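Local coordinates for protein 6-aminohexanoate-dimer hydrolase (PDB 4GB7) that probably hydrolyses the amide bond of 6-aminohexanoate dimers, as a putative member of the beta-lactamase family of serine hydrolases, at residues L211-A214 and P219-K222; K229-L234 and I260-T265; E103-N108 and R125-Y130; K109-V114 and E134-A139; L153-R158 and I328-I333. All coordinates share one frame; numbering follows the deposited sequence.

Contact 1: residues L211-A214 and P219-K222; sequences LYLA and PRDK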
# COMPACT_ATOMS: atom_id res chain seq x y z
N LEU A 211 13.99 -0.78 7.07
CA LEU A 211 12.81 -1.44 7.62
C LEU A 211 12.96 -2.92 7.52
O LEU A 211 12.66 -3.65 8.45
CB LEU A 211 11.56 -0.98 6.84
CG LEU A 211 10.22 -1.65 7.22
CD1 LEU A 211 9.77 -1.08 8.57
CD2 LEU A 211 9.18 -1.44 6.12
N TYR A 212 13.49 -3.39 6.39
CA TYR A 212 13.71 -4.82 6.25
C TYR A 212 14.84 -5.37 7.16
O TYR A 212 14.69 -6.43 7.71
CB TYR A 212 13.97 -5.19 4.80
CG TYR A 212 12.83 -4.83 3.83
CD1 TYR A 212 11.51 -4.77 4.25
CD2 TYR A 212 13.08 -4.67 2.50
CE1 TYR A 212 10.49 -4.48 3.38
CE2 TYR A 212 12.06 -4.33 1.61
CZ TYR A 212 10.77 -4.28 2.04
OH TYR A 212 9.78 -3.97 1.14
N LEU A 213 15.94 -4.62 7.34
CA LEU A 213 16.98 -5.01 8.29
C LEU A 213 16.41 -5.03 9.72
O LEU A 213 16.61 -5.97 10.47
CB LEU A 213 18.15 -4.06 8.21
CG LEU A 213 19.03 -4.26 6.97
CD1 LEU A 213 19.80 -2.97 6.69
CD2 LEU A 213 19.95 -5.48 7.11
N ALA A 214 15.65 -4.01 10.06
CA ALA A 214 14.94 -3.96 11.37
C ALA A 214 14.04 -5.16 11.63
O ALA A 214 13.90 -5.61 12.79
CB ALA A 214 14.14 -2.67 11.49
N PRO A 219 19.92 -9.57 5.20
CA PRO A 219 21.00 -10.19 5.98
C PRO A 219 21.69 -9.19 6.91
O PRO A 219 22.05 -8.08 6.48
CB PRO A 219 21.99 -10.64 4.92
CG PRO A 219 21.18 -10.75 3.69
CD PRO A 219 20.22 -9.62 3.77
N ARG A 220 21.88 -9.60 8.17
CA ARG A 220 22.61 -8.75 9.10
C ARG A 220 24.02 -9.32 9.17
O ARG A 220 24.20 -10.45 9.61
CB ARG A 220 21.96 -8.75 10.48
CG ARG A 220 20.58 -8.14 10.55
CD ARG A 220 19.85 -8.50 11.85
NE ARG A 220 18.56 -7.80 12.01
CZ ARG A 220 17.69 -8.03 12.99
NH1 ARG A 220 17.97 -8.94 13.93
NH2 ARG A 220 16.55 -7.32 13.06
N ASP A 221 24.99 -8.55 8.71
CA ASP A 221 26.35 -9.07 8.59
C ASP A 221 27.03 -9.20 9.94
O ASP A 221 26.43 -8.91 10.99
CB ASP A 221 27.16 -8.29 7.55
CG ASP A 221 27.53 -6.90 8.00
OD1 ASP A 221 27.50 -6.58 9.22
OD2 ASP A 221 27.87 -6.12 7.09
N LYS A 222 28.28 -9.67 9.92
CA LYS A 222 29.03 -9.90 11.16
C LYS A 222 29.16 -8.65 12.01
O LYS A 222 29.21 -8.74 13.22
CB LYS A 222 30.41 -10.50 10.88
CG LYS A 222 31.35 -9.68 10.00
CD LYS A 222 32.71 -10.37 9.85
CE LYS A 222 33.69 -9.58 8.98
NZ LYS A 222 34.87 -10.36 8.52
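The C-terminal end of helix 206-214 is held here by an arginine from the loop that follows it. Arg220 reaches back to Leu213 across the short loop between them, and the CA atoms of the two residues are 6.8 Å apart. The guanidinium meets the carbonyl of Leu213 side-on, with two nitrogens on one oxygen. Arg220 NH2 lies 2.9 Å from Leu213 O and Arg220 NE lies 3.1 Å from the same Leu213 O. Both hydrogen bonds are bent, at 147° and 143°, as expected when two N-H groups converge on one acceptor. The oxygen sits at the guanidinium edge, close to its plane. NH2 approaches in the carbonyl plane, while NE is tilted from it. Arg220 NH2 also comes within 3.2 Å of Ala214 O. The arginine chain is extended from CG to NE, which carries the guanidinium back to the helix end. Beside it, the Leu213 side chain leans over the loop backbone. Its CD2 comes to 3.4 Å from Pro219 O, and this leucine also packs on Tyr224. The guanidinium has two further partners: NH1 forms a salt bridge with Glu293, and NH2 donates to Met228 O, just before helix 230-235. The last carbonyls of a helix lack the amide donors of a further turn. Here a side-chain cation supplies donors to Leu213 O, and Glu293 probably helps to balance its charge.

Contact 2: residues K229-L234 and I260-T265; sequences KIYDML and IIRTIT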
# COMPACT_ATOMS: atom_id res chain seq x y z
N LYS A 229 14.64 -4.23 15.78
CA LYS A 229 13.21 -4.28 15.66
C LYS A 229 12.80 -2.95 15.04
O LYS A 229 13.56 -2.00 15.06
CB LYS A 229 12.59 -4.49 17.02
CG LYS A 229 12.83 -3.38 18.01
CD LYS A 229 12.22 -3.73 19.35
CE LYS A 229 12.38 -2.61 20.34
NZ LYS A 229 11.55 -2.84 21.55
N ILE A 230 11.58 -2.87 14.52
CA ILE A 230 11.11 -1.67 13.80
C ILE A 230 11.24 -0.38 14.64
O ILE A 230 11.69 0.65 14.13
CB ILE A 230 9.66 -1.88 13.28
CG1 ILE A 230 9.63 -2.94 12.19
CG2 ILE A 230 9.07 -0.57 12.74
CD1 ILE A 230 8.21 -3.40 11.91
N TYR A 231 10.88 -0.43 15.91
CA TYR A 231 10.95 0.78 16.68
C TYR A 231 12.37 1.31 16.86
O TYR A 231 12.56 2.54 17.01
CB TYR A 231 10.28 0.59 18.03
CG TYR A 231 8.80 0.23 18.01
CD1 TYR A 231 7.98 0.51 16.93
CD2 TYR A 231 8.21 -0.38 19.10
CE1 TYR A 231 6.65 0.20 16.93
CE2 TYR A 231 6.85 -0.69 19.11
CZ TYR A 231 6.07 -0.41 18.02
OH TYR A 231 4.72 -0.70 18.02
N ASP A 232 13.35 0.42 16.84
CA ASP A 232 14.78 0.83 16.86
C ASP A 232 15.11 1.76 15.69
O ASP A 232 15.86 2.72 15.81
CB ASP A 232 15.71 -0.39 16.78
CG ASP A 232 15.76 -1.21 18.05
OD1 ASP A 232 15.17 -0.83 19.12
OD2 ASP A 232 16.44 -2.27 17.96
N MSE A 233 14.58 1.43 14.53
CA MSE A 233 14.77 2.25 13.34
C MSE A 233 14.25 3.66 13.55
O MSE A 233 14.87 4.62 13.16
CB MSE A 233 14.12 1.58 12.11
CG MSE A 233 14.26 2.38 10.81
SE MSE A 233 13.14 1.77 9.38
CE MSE A 233 11.46 2.49 10.09
N LEU A 234 13.07 3.76 14.17
CA LEU A 234 12.47 5.06 14.40
C LEU A 234 13.34 5.89 15.33
O LEU A 234 13.43 7.10 15.15
CB LEU A 234 11.08 4.89 14.99
CG LEU A 234 10.07 4.14 14.10
CD1 LEU A 234 8.73 4.03 14.82
CD2 LEU A 234 9.95 4.71 12.67
N ILE A 260 1.26 4.42 17.41
CA ILE A 260 0.19 5.13 18.08
C ILE A 260 -1.10 4.29 18.15
O ILE A 260 -1.71 4.17 19.22
CB ILE A 260 -0.10 6.48 17.41
CG1 ILE A 260 1.12 7.40 17.55
CG2 ILE A 260 -1.34 7.16 17.99
CD1 ILE A 260 1.08 8.64 16.71
N ILE A 261 -1.48 3.68 17.03
CA ILE A 261 -2.65 2.78 17.03
C ILE A 261 -2.53 1.73 18.15
O ILE A 261 -3.48 1.50 18.92
CB ILE A 261 -2.84 2.11 15.67
CG1 ILE A 261 -3.21 3.16 14.60
CG2 ILE A 261 -3.92 1.01 15.71
CD1 ILE A 261 -3.18 2.66 13.18
N ARG A 262 -1.38 1.06 18.20
CA ARG A 262 -1.18 -0.03 19.14
C ARG A 262 -1.25 0.48 20.56
O ARG A 262 -1.88 -0.12 21.42
CB ARG A 262 0.13 -0.73 18.89
CG ARG A 262 0.28 -1.45 17.54
CD ARG A 262 1.70 -1.94 17.33
NE ARG A 262 1.90 -2.41 15.96
CZ ARG A 262 2.62 -1.80 15.02
NH1 ARG A 262 3.41 -0.76 15.30
NH2 ARG A 262 2.69 -2.32 13.81
N THR A 263 -0.58 1.58 20.82
CA THR A 263 -0.56 2.15 22.15
C THR A 263 -1.93 2.60 22.63
O THR A 263 -2.33 2.31 23.79
CB THR A 263 0.43 3.32 22.21
OG1 THR A 263 1.74 2.83 21.93
CG2 THR A 263 0.46 3.95 23.62
N ILE A 264 -2.62 3.37 21.78
CA ILE A 264 -4.01 3.82 22.11
C ILE A 264 -5.01 2.67 22.35
O ILE A 264 -5.76 2.68 23.31
CB ILE A 264 -4.55 4.82 21.07
CG1 ILE A 264 -3.73 6.13 21.10
CG2 ILE A 264 -6.05 5.05 21.21
CD1 ILE A 264 -4.01 7.05 22.26
N THR A 265 -5.00 1.68 21.47
CA THR A 265 -6.02 0.65 21.48
C THR A 265 -5.67 -0.55 22.32
O THR A 265 -6.56 -1.34 22.69
CB THR A 265 -6.30 0.16 20.05
OG1 THR A 265 -5.16 -0.54 19.55
CG2 THR A 265 -6.68 1.30 19.14
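Arg262 leaves helix 251-265 toward helix 230-235 and makes a polar bridge between these two helices of the largely helical part of the fold. Its CB points at the other helix. CG stands anti to the carbonyl carbon (chi1 -64°) and the chain runs extended to NE, which brings CD and the guanidinium up to the phenol oxygen of Tyr231. CD comes to 3.3 Å from Tyr231 OH, so the aliphatic part of the arginine already meets that oxygen. NE is bonded outside the two segments. At the end, NH1 donates to Tyr231 OH over 3.0 Å, with a bent N-H...O angle of 138°. The oxygen lies off the guanidinium plane, and the planes of the ring and the guanidinium are 54° apart. The arginine's strongest partner is elsewhere: NH2 forms a salt bridge with Glu297. Tyr231 in turn stacks on the ring of Trp259, one residue before 260-265, and touches Ile296, which Arg262 also touches. The contact thus joins two helices and the loop that carries Ile296 and Glu297. Arg262 NH1 stands near the ring plane at the hydroxyl edge, 3.8 Å from Tyr231 CE1.

Contact 3: residues E103-N108 and R125-Y130; sequences ELLDDN and RYFNGY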
# COMPACT_ATOMS: atom_id res chain seq x y z
N GLU A 103 -1.15 -9.56 -22.55
CA GLU A 103 0.25 -9.76 -22.80
C GLU A 103 1.14 -8.71 -22.19
O GLU A 103 2.23 -9.04 -21.70
CB GLU A 103 0.49 -9.80 -24.30
CG GLU A 103 0.13 -11.14 -24.91
CD GLU A 103 1.17 -12.20 -24.57
OE1 GLU A 103 2.23 -12.20 -25.28
OE2 GLU A 103 0.98 -12.99 -23.61
N LEU A 104 0.66 -7.47 -22.14
CA LEU A 104 1.44 -6.35 -21.55
C LEU A 104 1.58 -6.61 -20.03
O LEU A 104 2.66 -6.53 -19.45
CB LEU A 104 0.77 -5.00 -21.81
CG LEU A 104 1.35 -3.75 -21.10
CD1 LEU A 104 2.69 -3.37 -21.71
CD2 LEU A 104 0.35 -2.62 -21.22
N LEU A 105 0.46 -6.94 -19.38
CA LEU A 105 0.51 -7.29 -17.97
C LEU A 105 1.53 -8.39 -17.67
O LEU A 105 2.34 -8.27 -16.76
CB LEU A 105 -0.88 -7.64 -17.44
CG LEU A 105 -2.02 -6.63 -17.48
CD1 LEU A 105 -3.37 -7.28 -17.18
CD2 LEU A 105 -1.76 -5.49 -16.50
N ASP A 106 1.49 -9.46 -18.45
CA ASP A 106 2.37 -10.61 -18.22
C ASP A 106 3.84 -10.20 -18.45
O ASP A 106 4.72 -10.63 -17.70
CB ASP A 106 1.94 -11.79 -19.16
CG ASP A 106 2.49 -13.14 -18.74
OD1 ASP A 106 2.90 -13.34 -17.61
OD2 ASP A 106 2.52 -14.09 -19.59
N ASP A 107 4.08 -9.39 -19.50
CA ASP A 107 5.41 -8.99 -19.90
C ASP A 107 6.06 -8.17 -18.78
O ASP A 107 7.29 -8.11 -18.65
CB ASP A 107 5.39 -8.15 -21.18
CG ASP A 107 6.78 -7.98 -21.80
OD1 ASP A 107 7.54 -8.98 -21.87
OD2 ASP A 107 7.12 -6.86 -22.23
N ASN A 108 5.22 -7.57 -17.94
CA ASN A 108 5.71 -6.78 -16.83
C ASN A 108 5.50 -7.43 -15.48
O ASN A 108 5.51 -6.77 -14.43
CB ASN A 108 5.14 -5.36 -16.88
CG ASN A 108 5.67 -4.60 -18.07
OD1 ASN A 108 6.73 -3.95 -18.01
ND2 ASN A 108 4.92 -4.67 -19.18
N ARG A 125 -7.54 -11.40 -13.93
CA ARG A 125 -6.57 -12.30 -14.48
C ARG A 125 -5.48 -12.52 -13.47
O ARG A 125 -5.07 -11.57 -12.78
CB ARG A 125 -5.98 -11.77 -15.76
CG ARG A 125 -6.98 -11.70 -16.91
CD ARG A 125 -7.23 -13.09 -17.48
NE ARG A 125 -8.15 -13.02 -18.60
CZ ARG A 125 -9.48 -13.11 -18.57
NH1 ARG A 125 -10.19 -13.21 -17.43
NH2 ARG A 125 -10.15 -13.09 -19.74
N TYR A 126 -5.02 -13.77 -13.40
CA TYR A 126 -3.95 -14.24 -12.49
C TYR A 126 -2.87 -14.88 -13.34
O TYR A 126 -3.18 -15.61 -14.33
CB TYR A 126 -4.48 -15.19 -11.42
CG TYR A 126 -5.56 -14.54 -10.60
CD1 TYR A 126 -5.25 -13.77 -9.49
CD2 TYR A 126 -6.90 -14.53 -11.03
CE1 TYR A 126 -6.23 -13.09 -8.82
CE2 TYR A 126 -7.89 -13.86 -10.35
CZ TYR A 126 -7.55 -13.10 -9.28
OH TYR A 126 -8.55 -12.42 -8.62
N PHE A 127 -1.62 -14.62 -13.02
CA PHE A 127 -0.53 -14.95 -13.95
C PHE A 127 0.53 -15.80 -13.23
O PHE A 127 0.61 -15.79 -12.02
CB PHE A 127 0.15 -13.71 -14.50
CG PHE A 127 -0.75 -12.79 -15.29
CD1 PHE A 127 -1.54 -11.86 -14.66
CD2 PHE A 127 -0.76 -12.84 -16.65
CE1 PHE A 127 -2.38 -11.02 -15.38
CE2 PHE A 127 -1.59 -12.01 -17.39
CZ PHE A 127 -2.39 -11.08 -16.75
N ASN A 128 1.38 -16.47 -14.01
CA ASN A 128 2.57 -17.11 -13.48
C ASN A 128 2.28 -18.16 -12.41
O ASN A 128 3.11 -18.40 -11.55
CB ASN A 128 3.61 -16.06 -12.96
CG ASN A 128 4.98 -16.64 -12.72
OD1 ASN A 128 5.65 -16.29 -11.73
ND2 ASN A 128 5.45 -17.49 -13.66
N GLY A 129 1.10 -18.78 -12.47
CA GLY A 129 0.77 -19.79 -11.54
C GLY A 129 0.30 -19.27 -10.21
O GLY A 129 0.02 -20.06 -9.30
N TYR A 130 0.18 -17.95 -10.12
CA TYR A 130 -0.25 -17.37 -8.84
C TYR A 130 -1.73 -17.73 -8.53
O TYR A 130 -2.64 -17.54 -9.37
CB TYR A 130 -0.05 -15.87 -8.85
CG TYR A 130 -0.72 -15.16 -7.69
CD1 TYR A 130 -0.39 -15.47 -6.37
CD2 TYR A 130 -1.72 -14.20 -7.91
CE1 TYR A 130 -0.96 -14.78 -5.33
CE2 TYR A 130 -2.31 -13.53 -6.85
CZ TYR A 130 -1.96 -13.84 -5.59
OH TYR A 130 -2.63 -13.18 -4.58
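Phe127 turns its ring toward helix 101-107 and lies against the side chains of Leu105 and Asp106. Its CZ meets the leucine, 3.8 Å from Leu105 CB and 3.9 Å from Leu105 CD1. The two side chains cross at about a right angle. On the next helix position, Asp106 CB is 3.8 Å from Phe127 CD2, and Asp106 OD1 is also 3.8 Å from Phe127 CD2. Asp106 CG is anti to the backbone N (chi1 -163°), which brings the carboxylate to the Phe127 ring at a slant, with the two planes 29° apart. Phe127 follows the end of strand 120-126, and a type I' turn from Phe127 to Tyr130 starts there. Tyr130 N bonds to Phe127 O across that turn. The Phe127 ring also touches Thr110 of strand 110-117, and Leu105 packs on Phe113 of the same strand. The ring therefore sits between helix 101-107 and strand 110-117 of the five-stranded antiparallel sheet. No hydrogen bond joins the two segments. The contact is thus held by van der Waals packing of a buried ring, with the partly exposed Asp106 bringing CB and a carboxylate oxygen against it.

Contact 4: residues K109-V114 and E134-A139; sequences KTDAFV and EPHGMA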
# COMPACT_ATOMS: atom_id res chain seq x y z
N LYS A 109 5.39 -8.74 -15.50
CA LYS A 109 5.45 -9.57 -14.30
C LYS A 109 4.27 -9.26 -13.38
O LYS A 109 4.37 -9.38 -12.18
CB LYS A 109 6.81 -9.49 -13.62
CG LYS A 109 7.89 -10.01 -14.56
CD LYS A 109 9.30 -9.91 -13.96
CE LYS A 109 10.35 -10.60 -14.79
NZ LYS A 109 10.51 -10.03 -16.14
N THR A 110 3.12 -8.91 -13.96
CA THR A 110 1.89 -8.84 -13.20
C THR A 110 1.49 -10.25 -12.71
O THR A 110 1.63 -11.25 -13.42
CB THR A 110 0.76 -8.26 -14.06
OG1 THR A 110 1.13 -6.96 -14.53
CG2 THR A 110 -0.65 -8.33 -13.35
N ASP A 111 1.04 -10.32 -11.48
CA ASP A 111 0.51 -11.57 -10.89
C ASP A 111 -1.02 -11.60 -10.84
O ASP A 111 -1.60 -12.70 -10.94
CB ASP A 111 1.07 -11.79 -9.48
CG ASP A 111 2.56 -12.05 -9.45
OD1 ASP A 111 3.10 -12.76 -10.32
OD2 ASP A 111 3.21 -11.54 -8.54
N ALA A 112 -1.64 -10.44 -10.57
CA ALA A 112 -3.08 -10.30 -10.50
C ALA A 112 -3.52 -8.95 -11.00
O ALA A 112 -2.89 -7.93 -10.71
CB ALA A 112 -3.59 -10.50 -9.08
N PHE A 113 -4.65 -8.95 -11.68
CA PHE A 113 -5.23 -7.74 -12.22
C PHE A 113 -6.74 -7.88 -12.09
O PHE A 113 -7.31 -8.80 -12.61
CB PHE A 113 -4.75 -7.50 -13.63
CG PHE A 113 -5.13 -6.17 -14.19
CD1 PHE A 113 -4.42 -5.04 -13.82
CD2 PHE A 113 -6.21 -6.03 -15.05
CE1 PHE A 113 -4.76 -3.80 -14.35
CE2 PHE A 113 -6.51 -4.81 -15.61
CZ PHE A 113 -5.82 -3.69 -15.23
N VAL A 114 -7.35 -6.99 -11.31
CA VAL A 114 -8.78 -7.00 -11.07
C VAL A 114 -9.38 -5.62 -11.39
O VAL A 114 -8.89 -4.57 -10.86
CB VAL A 114 -9.08 -7.35 -9.61
CG1 VAL A 114 -10.56 -7.23 -9.29
CG2 VAL A 114 -8.53 -8.76 -9.26
N GLU A 134 -4.57 -16.88 -2.51
CA GLU A 134 -3.40 -16.79 -1.60
C GLU A 134 -2.97 -15.35 -1.48
O GLU A 134 -2.87 -14.65 -2.46
CB GLU A 134 -2.24 -17.63 -2.06
CG GLU A 134 -2.48 -19.13 -1.95
CD GLU A 134 -2.58 -19.66 -0.51
OE1 GLU A 134 -1.97 -19.12 0.44
OE2 GLU A 134 -3.30 -20.63 -0.29
N PRO A 135 -2.75 -14.87 -0.26
CA PRO A 135 -2.34 -13.47 -0.18
C PRO A 135 -1.04 -13.14 -0.93
O PRO A 135 -0.07 -13.92 -0.92
CB PRO A 135 -2.22 -13.26 1.33
CG PRO A 135 -3.20 -14.24 1.92
CD PRO A 135 -3.06 -15.45 1.06
N HIS A 136 -0.97 -11.94 -1.48
CA HIS A 136 0.18 -11.43 -2.22
C HIS A 136 0.81 -10.31 -1.47
O HIS A 136 0.13 -9.57 -0.77
CB HIS A 136 -0.37 -10.86 -3.53
CG HIS A 136 0.68 -10.62 -4.60
ND1 HIS A 136 1.53 -9.58 -4.57
CD2 HIS A 136 0.97 -11.34 -5.75
CE1 HIS A 136 2.33 -9.63 -5.67
NE2 HIS A 136 2.00 -10.73 -6.38
N GLY A 137 2.12 -10.14 -1.59
CA GLY A 137 2.78 -8.93 -1.07
C GLY A 137 2.23 -7.68 -1.74
O GLY A 137 1.86 -7.69 -2.87
N MSE A 138 2.11 -6.60 -0.98
CA MSE A 138 1.57 -5.36 -1.53
C MSE A 138 2.44 -4.12 -1.25
O MSE A 138 2.05 -3.01 -1.60
CB MSE A 138 0.17 -5.13 -0.96
CG MSE A 138 -0.77 -6.25 -1.19
SE MSE A 138 -2.60 -5.81 -0.84
CE MSE A 138 -2.54 -5.15 0.91
N ALA A 139 3.61 -4.30 -0.63
CA ALA A 139 4.53 -3.23 -0.38
C ALA A 139 3.75 -2.07 0.27
O ALA A 139 3.03 -2.32 1.21
CB ALA A 139 5.27 -2.81 -1.65
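Strand 110-117 and the short, weakly bonded strand 136-137 stay well apart here, with the CA atoms of Asp111 and His136 8.7 Å from each other. Asp111 and Ala112 form a classic beta bulge opposite Phe392. The two side chains that span the gap are buried and point at each other. His136 NE2 donates to Asp111 OD2 over 2.6 Å, and the bond is nearly straight at 177°. OD2 lies in the plane of the imidazole, while the histidine comes to the carboxylate on its anti side. The two planes are 51° apart. His136 CG is anti to the backbone N (chi1 -165°), and this carries the ring across to the aspartate. The other ring nitrogen is also engaged: ND1 donates to Gly137 O over 2.6 Å, in the ring plane and on a lone pair of that carbonyl. Both ring nitrogens are thus placed as donors, and two in-plane bonds fix the rotation of the ring. Phe392 stacks on it, and Tyr130 meets it edge-to-face. The carboxylate has further partners, with OD1 in a salt bridge to Arg54 and OD2 accepting from Ser394 OG. This is a buried His-carboxylate hydrogen bond that links the five-stranded sheet of the beta-lactamase-like fold to an outermost strand of the four-stranded sheet.

Contact 5: residues L153-R158 and I328-I333; sequences LAEENR and ILPSSI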
# COMPACT_ATOMS: atom_id res chain seq x y z
N LEU A 153 -9.78 6.78 14.62
CA LEU A 153 -9.49 7.11 16.02
C LEU A 153 -9.60 8.58 16.32
O LEU A 153 -10.06 9.00 17.43
CB LEU A 153 -8.10 6.57 16.40
CG LEU A 153 -7.92 5.06 16.52
CD1 LEU A 153 -6.44 4.74 16.53
CD2 LEU A 153 -8.58 4.52 17.77
N ALA A 154 -9.19 9.40 15.34
CA ALA A 154 -9.24 10.87 15.50
C ALA A 154 -10.71 11.33 15.60
O ALA A 154 -11.12 12.09 16.53
CB ALA A 154 -8.50 11.56 14.38
N GLU A 155 -11.52 10.80 14.70
CA GLU A 155 -12.97 11.07 14.73
C GLU A 155 -13.75 10.49 15.96
O GLU A 155 -14.82 10.98 16.30
CB GLU A 155 -13.58 10.73 13.37
CG GLU A 155 -12.94 11.65 12.30
CD GLU A 155 -13.59 11.64 10.93
OE1 GLU A 155 -14.76 11.22 10.77
OE2 GLU A 155 -12.91 12.07 9.98
N GLU A 156 -13.18 9.48 16.62
CA GLU A 156 -13.73 8.88 17.85
C GLU A 156 -13.23 9.68 19.05
O GLU A 156 -13.57 9.35 20.17
CB GLU A 156 -13.29 7.41 18.01
CG GLU A 156 -13.79 6.41 16.92
CD GLU A 156 -13.06 5.05 16.93
OE1 GLU A 156 -12.36 4.76 17.92
OE2 GLU A 156 -13.18 4.23 15.93
N ASN A 157 -12.45 10.73 18.80
CA ASN A 157 -11.82 11.59 19.83
C ASN A 157 -10.83 10.89 20.76
O ASN A 157 -10.69 11.23 21.94
CB ASN A 157 -12.89 12.39 20.56
CG ASN A 157 -13.50 13.44 19.64
OD1 ASN A 157 -12.79 14.25 19.05
ND2 ASN A 157 -14.79 13.38 19.46
N ARG A 158 -10.16 9.88 20.23
CA ARG A 158 -9.16 9.11 20.99
C ARG A 158 -7.74 9.65 20.81
O ARG A 158 -6.83 9.39 21.65
CB ARG A 158 -9.23 7.64 20.59
CG ARG A 158 -10.58 7.05 21.01
CD ARG A 158 -10.63 5.56 20.91
NE ARG A 158 -9.78 4.96 21.93
CZ ARG A 158 -9.57 3.65 22.06
NH1 ARG A 158 -10.12 2.80 21.19
NH2 ARG A 158 -8.77 3.21 23.01
N ILE A 328 -18.46 2.06 7.92
CA ILE A 328 -17.31 1.27 8.33
C ILE A 328 -16.10 2.15 8.61
O ILE A 328 -15.38 1.93 9.62
CB ILE A 328 -16.95 0.21 7.28
CG1 ILE A 328 -18.17 -0.64 6.94
CG2 ILE A 328 -15.80 -0.67 7.79
CD1 ILE A 328 -18.85 -1.32 8.07
N LEU A 329 -15.86 3.10 7.72
CA LEU A 329 -14.78 4.04 7.84
C LEU A 329 -15.31 5.45 7.62
O LEU A 329 -16.31 5.64 6.99
CB LEU A 329 -13.71 3.70 6.79
CG LEU A 329 -12.86 2.45 7.06
CD1 LEU A 329 -11.94 2.22 5.88
CD2 LEU A 329 -12.10 2.53 8.36
N PRO A 330 -14.64 6.45 8.20
CA PRO A 330 -15.09 7.81 8.04
C PRO A 330 -15.26 8.23 6.57
O PRO A 330 -14.37 7.99 5.72
CB PRO A 330 -13.99 8.63 8.73
CG PRO A 330 -13.34 7.68 9.67
CD PRO A 330 -13.43 6.35 9.02
N SER A 331 -16.39 8.88 6.29
CA SER A 331 -16.62 9.43 4.96
C SER A 331 -15.59 10.54 4.65
O SER A 331 -15.34 10.86 3.51
CB SER A 331 -18.05 9.95 4.84
OG SER A 331 -18.25 11.01 5.76
N SER A 332 -15.01 11.14 5.67
CA SER A 332 -13.99 12.18 5.45
C SER A 332 -12.77 11.71 4.65
O SER A 332 -12.11 12.54 4.02
CB SER A 332 -13.51 12.76 6.78
OG SER A 332 -12.73 11.81 7.50
N ILE A 333 -12.45 10.40 4.68
CA ILE A 333 -11.23 9.91 4.06
C ILE A 333 -11.27 10.27 2.61
O ILE A 333 -10.39 10.95 2.09
CB ILE A 333 -10.98 8.38 4.23
CG1 ILE A 333 -10.77 8.04 5.70
CG2 ILE A 333 -9.73 7.93 3.44
CD1 ILE A 333 -10.86 6.58 6.08
O HOH W 1 -16.13 11.42 8.41
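Glu155 and Ser332 meet through a short hydrogen bond at the surface. Ser332 OG donates to Glu155 OE2 over 2.5 Å and reaches it on the syn side, 17° out of the carboxylate plane. The second carboxylate oxygen turns toward the proline. Glu155 OE1 lies 3.4 Å from Pro330 CB, and the CD atom of the glutamate is 3.7 Å from the same Pro330 CB. The two side chains approach each other at a slant. A water joins Glu155 and Ser332. The water oxygen is 2.7 Å from Glu155 OE1, to which it donates. The same water lies 3.0 Å from Ser332 N, from which it accepts. The carboxylate thus reaches one serine twice, directly at the hydroxyl and through water at the backbone N-H. Glu155 OE2 is also held by Gln151 NE2, one turn back on the same helix. Gln151 also touches the Ser332 side chain. Ser332 OG sits between its backbone N and carbonyl carbon (chi1 70°), which keeps the hydroxyl on the side of the glutamate. The glutamate chain is extended beyond CG, so the carboxylate stretches from its helix to the far segment. Just past Glu155 the helix ends in a Schellman motif with Asn157 at positive phi, and Arg158 N bonds back to Leu153 O over 2.9 Å. Ser152 of helix 143-155 packs on both Pro330 and Leu329. The contact therefore joins the C-terminal end of helix 143-155 to the N-terminal part of helix 332-338, while Leu329 and Ile333 pack on helix 307-318 and Leu153 packs on helix 251-265.

Overall arrangement
From the N terminus, contacts 3 and 4 come first and cross, since their segments alternate along the chain. Contact 3 closes a loop from helix 101-107 to the end of strand 120-126, and contact 4 joins strand 110-117 to strand 136-137. They touch, and both reach the five-stranded sheet. Contact 5 then opens at the end of helix 143-155 and closes 170 residues later at 328-333. Contacts 1 and 2 lie within this span, in series. Contact 1 closes a short loop after helix 206-214, and contact 2 ties helix 230-235 to helix 251-265. Contact 2 touches both contact 1 and contact 5. Contacts 2 and 5 lie across the chain's centre from contacts 3 and 4.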